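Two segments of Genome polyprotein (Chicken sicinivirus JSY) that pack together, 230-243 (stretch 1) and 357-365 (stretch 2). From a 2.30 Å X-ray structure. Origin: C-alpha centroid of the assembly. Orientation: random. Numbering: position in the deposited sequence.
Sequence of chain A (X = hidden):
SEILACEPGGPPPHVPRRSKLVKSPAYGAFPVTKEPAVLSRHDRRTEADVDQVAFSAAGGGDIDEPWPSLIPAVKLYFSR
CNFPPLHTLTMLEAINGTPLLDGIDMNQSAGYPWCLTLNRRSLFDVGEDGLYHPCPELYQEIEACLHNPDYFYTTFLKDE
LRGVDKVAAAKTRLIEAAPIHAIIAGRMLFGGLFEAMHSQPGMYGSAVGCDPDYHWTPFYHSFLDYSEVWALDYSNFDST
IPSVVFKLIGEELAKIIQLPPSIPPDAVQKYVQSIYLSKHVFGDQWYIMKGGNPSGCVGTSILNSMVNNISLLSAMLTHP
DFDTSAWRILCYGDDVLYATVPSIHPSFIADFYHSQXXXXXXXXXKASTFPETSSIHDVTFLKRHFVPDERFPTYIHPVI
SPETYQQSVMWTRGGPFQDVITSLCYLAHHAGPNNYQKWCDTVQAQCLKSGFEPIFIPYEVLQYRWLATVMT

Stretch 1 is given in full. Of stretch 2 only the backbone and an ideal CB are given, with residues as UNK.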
# COMPACT_ATOMS: atom_id res chain seq x y z
N TRP A 230 2.49 -16.32 -11.14
CA TRP A 230 2.93 -16.54 -9.76
C TRP A 230 2.56 -15.35 -8.88
O TRP A 230 2.62 -14.20 -9.31
CB TRP A 230 4.44 -16.78 -9.70
CG TRP A 230 4.87 -17.98 -10.48
CD1 TRP A 230 5.40 -18.00 -11.74
CD2 TRP A 230 4.79 -19.35 -10.06
NE1 TRP A 230 5.66 -19.29 -12.12
CE2 TRP A 230 5.29 -20.14 -11.11
CE3 TRP A 230 4.34 -19.98 -8.90
CZ2 TRP A 230 5.37 -21.53 -11.03
CZ3 TRP A 230 4.41 -21.36 -8.82
CH2 TRP A 230 4.92 -22.12 -9.89
N ALA A 231 2.17 -15.65 -7.65
CA ALA A 231 1.94 -14.65 -6.62
C ALA A 231 2.91 -14.88 -5.47
O ALA A 231 3.17 -16.03 -5.10
CB ALA A 231 0.50 -14.69 -6.10
N LEU A 232 3.45 -13.80 -4.93
CA LEU A 232 4.26 -13.90 -3.73
C LEU A 232 4.11 -12.63 -2.91
O LEU A 232 3.65 -11.60 -3.41
CB LEU A 232 5.74 -14.17 -4.05
CG LEU A 232 6.51 -13.20 -4.94
CD1 LEU A 232 6.99 -11.98 -4.15
CD2 LEU A 232 7.69 -13.92 -5.57
N ASP A 233 4.51 -12.73 -1.65
CA ASP A 233 4.42 -11.62 -0.72
C ASP A 233 5.74 -11.48 0.02
O ASP A 233 6.48 -12.46 0.18
CB ASP A 233 3.27 -11.82 0.28
CG ASP A 233 2.94 -10.56 1.06
OD1 ASP A 233 3.05 -10.58 2.30
OD2 ASP A 233 2.56 -9.55 0.42
N TYR A 234 6.04 -10.27 0.45
CA TYR A 234 7.22 -10.00 1.26
C TYR A 234 6.82 -9.93 2.72
O TYR A 234 5.75 -9.42 3.07
CB TYR A 234 7.89 -8.69 0.85
CG TYR A 234 8.47 -8.66 -0.54
CD1 TYR A 234 7.66 -8.54 -1.66
CD2 TYR A 234 9.85 -8.71 -0.74
CE1 TYR A 234 8.19 -8.50 -2.94
CE2 TYR A 234 10.39 -8.67 -2.01
CZ TYR A 234 9.57 -8.57 -3.10
OH TYR A 234 10.11 -8.52 -4.37
N SER A 235 7.69 -10.45 3.59
CA SER A 235 7.60 -10.20 5.02
C SER A 235 8.55 -9.07 5.37
O SER A 235 9.73 -9.11 5.02
CB SER A 235 7.93 -11.46 5.82
OG SER A 235 8.95 -12.22 5.19
N ASN A 236 8.02 -8.04 6.04
CA ASN A 236 8.81 -6.88 6.46
C ASN A 236 9.43 -6.15 5.26
O ASN A 236 10.58 -5.73 5.30
CB ASN A 236 9.90 -7.28 7.47
CG ASN A 236 9.44 -8.38 8.41
OD1 ASN A 236 8.59 -8.16 9.27
ND2 ASN A 236 10.00 -9.57 8.24
N PHE A 237 8.63 -6.01 4.20
CA PHE A 237 9.09 -5.30 3.01
C PHE A 237 9.51 -3.87 3.33
O PHE A 237 10.52 -3.37 2.82
CB PHE A 237 7.98 -5.30 1.95
CG PHE A 237 8.41 -4.82 0.59
CD1 PHE A 237 9.51 -5.39 -0.04
CD2 PHE A 237 7.71 -3.82 -0.05
CE1 PHE A 237 9.90 -4.95 -1.30
CE2 PHE A 237 8.10 -3.37 -1.30
CZ PHE A 237 9.20 -3.94 -1.93
N ASP A 238 8.75 -3.19 4.20
CA ASP A 238 9.01 -1.79 4.52
C ASP A 238 10.29 -1.60 5.32
O ASP A 238 10.75 -0.46 5.45
CB ASP A 238 7.82 -1.20 5.27
CG ASP A 238 6.52 -1.34 4.50
OD1 ASP A 238 6.47 -0.90 3.34
OD2 ASP A 238 5.55 -1.89 5.06
N SER A 239 10.87 -2.67 5.87
CA SER A 239 12.14 -2.58 6.57
C SER A 239 13.31 -3.11 5.76
O SER A 239 14.44 -2.64 5.94
CB SER A 239 12.06 -3.35 7.90
OG SER A 239 11.20 -2.70 8.82
N THR A 240 13.07 -4.06 4.85
CA THR A 240 14.15 -4.76 4.17
C THR A 240 14.57 -4.10 2.86
O THR A 240 15.57 -4.52 2.27
CB THR A 240 13.74 -6.20 3.89
OG1 THR A 240 12.46 -6.22 3.24
CG2 THR A 240 13.64 -6.98 5.20
N ILE A 241 13.85 -3.09 2.38
CA ILE A 241 14.21 -2.42 1.14
C ILE A 241 15.54 -1.71 1.34
O ILE A 241 15.67 -0.87 2.24
CB ILE A 241 13.13 -1.44 0.68
CG1 ILE A 241 11.93 -2.20 0.11
CG2 ILE A 241 13.69 -0.49 -0.37
CD1 ILE A 241 10.68 -1.34 0.00
N PRO A 242 16.56 -2.00 0.53
CA PRO A 242 17.86 -1.36 0.72
C PRO A 242 17.89 0.05 0.14
O PRO A 242 17.20 0.38 -0.83
CB PRO A 242 18.82 -2.28 -0.04
CG PRO A 242 17.98 -2.94 -1.06
CD PRO A 242 16.60 -3.08 -0.47
N SER A 243 18.72 0.89 0.78
CA SER A 243 18.86 2.28 0.35
C SER A 243 19.25 2.37 -1.12
O SER A 243 18.80 3.28 -1.84
CB SER A 243 19.91 2.98 1.21
OG SER A 243 19.36 3.43 2.43
N UNK A 357 20.24 -10.08 -0.89
CA UNK A 357 19.47 -8.99 -0.30
C UNK A 357 19.04 -9.35 1.11
O UNK A 357 19.44 -10.38 1.66
CB UNK A 357 18.25 -8.66 -1.16
N UNK A 358 18.22 -8.49 1.71
CA UNK A 358 17.57 -8.75 2.99
C UNK A 358 16.11 -9.15 2.82
O UNK A 358 15.41 -9.33 3.83
CB UNK A 358 17.67 -7.52 3.89
N UNK A 359 15.63 -9.28 1.59
CA UNK A 359 14.24 -9.65 1.34
C UNK A 359 13.99 -11.10 1.76
O UNK A 359 14.78 -11.99 1.45
CB UNK A 359 13.89 -9.45 -0.14
N UNK A 360 12.89 -11.32 2.46
CA UNK A 360 12.39 -12.66 2.78
C UNK A 360 11.03 -12.79 2.12
O UNK A 360 10.07 -12.12 2.51
CB UNK A 360 12.30 -12.90 4.29
N UNK A 361 10.93 -13.66 1.12
CA UNK A 361 9.74 -13.73 0.28
C UNK A 361 9.03 -15.05 0.52
O UNK A 361 9.67 -16.08 0.77
CB UNK A 361 10.10 -13.57 -1.20
N UNK A 362 7.69 -15.01 0.49
CA UNK A 362 6.84 -16.14 0.85
C UNK A 362 5.61 -16.22 -0.06
O UNK A 362 5.31 -15.25 -0.77
CB UNK A 362 6.41 -16.03 2.31
N UNK A 363 4.89 -17.34 -0.07
CA UNK A 363 3.62 -17.40 -0.79
C UNK A 363 2.61 -16.39 -0.25
O UNK A 363 2.71 -15.92 0.89
CB UNK A 363 3.04 -18.81 -0.71
N UNK A 364 1.63 -16.07 -1.09
CA UNK A 364 0.67 -15.01 -0.80
C UNK A 364 -0.52 -15.47 0.04
O UNK A 364 -1.32 -14.62 0.45
CB UNK A 364 0.16 -14.41 -2.11
N UNK A 365 -0.65 -16.77 0.31
CA UNK A 365 -1.83 -17.31 0.99
C UNK A 365 -1.47 -17.99 2.31
O UNK A 365 -2.18 -18.90 2.75
CB UNK A 365 -2.55 -18.30 0.08

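Position 357 has nothing of stretch 1 within 5.5 Å of its CB, so stretch 1 leaves the choice open. The residue is T357, whose OG1 accepts a hydrogen bond from the backbone N of position 359 (3.1 Å) and so braces the turn.

At 358, CA-to-CB points toward stretch 1, and the CB lies 4.0 Å from T240 O, a carbonyl at the end of a short helix. A side chain with a donor, such as Asn, Gln or Ser, would suit. N358 reaches that carbonyl through water: water 2 donates to T240 O (2.6 Å) and accepts from N358 ND2 (2.9 Å), while water 1 joins T240 O (2.6 Å) to N358 N (2.9 Å).

At 359 the CB leaves sideways, 4.0 Å from Y234 CE2. Beyond it F237, T240, I241 and P242 border a long, mostly apolar space, which calls for a large, flat side chain. Y359 fills it. The edge of the Y234 ring meets its face, with centroids 5.3 Å apart and planes at 75°; F237 CE1 lies 3.6 Å from Y359 CE1, T240 OG1 sits at the ring edge, 3.4 Å from Y359 CD1, and P242 CD is 3.3 Å from Y359 OH. That hydroxyl is hydrogen-bonded elsewhere in the structure.

At 360 the CB lies on the same sheet face as the side chains of D233 and S235, 3.5 Å from S235 OG, with open space beyond. Many polar or long side chains would do. K360 lies on that face beside S235, its chain running out past S235 OG, while its carbonyl O accepts from S235 N (3.1 Å) and S235 OG (2.9 Å).

At 361, a non-hydrogen-bonded antiparallel pair with Y234, extended angles (-112/144) favour a beta-branched residue, and L232 CD1, 4.6 Å from the CB, and the Y234 ring offer apolar surface. Val or Ile would suit. V361 places CG2 3.1 Å from L232 CD1, a tight contact, and over the Y234 ring, 4.3 Å from its centroid.

Position 362 pairs with D233 through two backbone bonds, D233 N to the O of 362 and the N of 362 to D233 O, both 2.8 Å. Its CB is 4.2 Å from D233 O, so a small hydroxyl residue could add a bond. T362 also has the branching that suits a strand, and its OG1 donates a weak bond to D233 O (3.4 Å).

At 363 the CB points away and phi is -61°, which proline accepts; it is P363.

At 364 the CB points toward A231 CB, 4.0 Å off, favouring something small: A364. Position 365 is out of reach, and D365 is poorly ordered.

Stretch 2, residues 357-365: TNYKVTPAD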
# COMPACT_ATOMS: atom_id res chain seq x y z
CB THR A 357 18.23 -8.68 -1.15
OG1 THR A 357 17.25 -9.70 -0.96
CG2 THR A 357 18.58 -8.58 -2.63
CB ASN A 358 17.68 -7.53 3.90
CG ASN A 358 19.11 -7.24 4.33
OD1 ASN A 358 19.90 -8.16 4.56
ND2 ASN A 358 19.45 -5.96 4.43
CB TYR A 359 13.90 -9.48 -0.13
CG TYR A 359 13.92 -8.07 -0.66
CD1 TYR A 359 13.31 -7.03 0.02
CD2 TYR A 359 14.54 -7.78 -1.87
CE1 TYR A 359 13.32 -5.74 -0.48
CE2 TYR A 359 14.56 -6.50 -2.38
CZ TYR A 359 13.95 -5.48 -1.69
OH TYR A 359 13.98 -4.21 -2.21
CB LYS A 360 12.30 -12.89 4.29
CG LYS A 360 13.63 -12.83 5.03
CD LYS A 360 13.40 -12.92 6.54
CE LYS A 360 14.70 -12.77 7.32
NZ LYS A 360 14.53 -11.97 8.57
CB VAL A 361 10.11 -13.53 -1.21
CG1 VAL A 361 10.52 -14.84 -1.85
CG2 VAL A 361 8.96 -12.90 -1.94
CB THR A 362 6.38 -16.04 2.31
OG1 THR A 362 5.69 -14.80 2.50
CG2 THR A 362 7.56 -16.13 3.28
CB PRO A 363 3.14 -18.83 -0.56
CG PRO A 363 4.40 -19.60 -0.34
CD PRO A 363 5.31 -18.68 0.41
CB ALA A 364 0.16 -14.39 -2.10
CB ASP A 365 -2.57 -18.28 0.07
CG ASP A 365 -3.55 -17.58 -0.84
OD1 ASP A 365 -3.84 -16.39 -0.60
OD2 ASP A 365 -4.04 -18.22 -1.79
O HOH W 1 16.51 -6.39 0.74
O HOH W 2 17.90 -3.92 3.14
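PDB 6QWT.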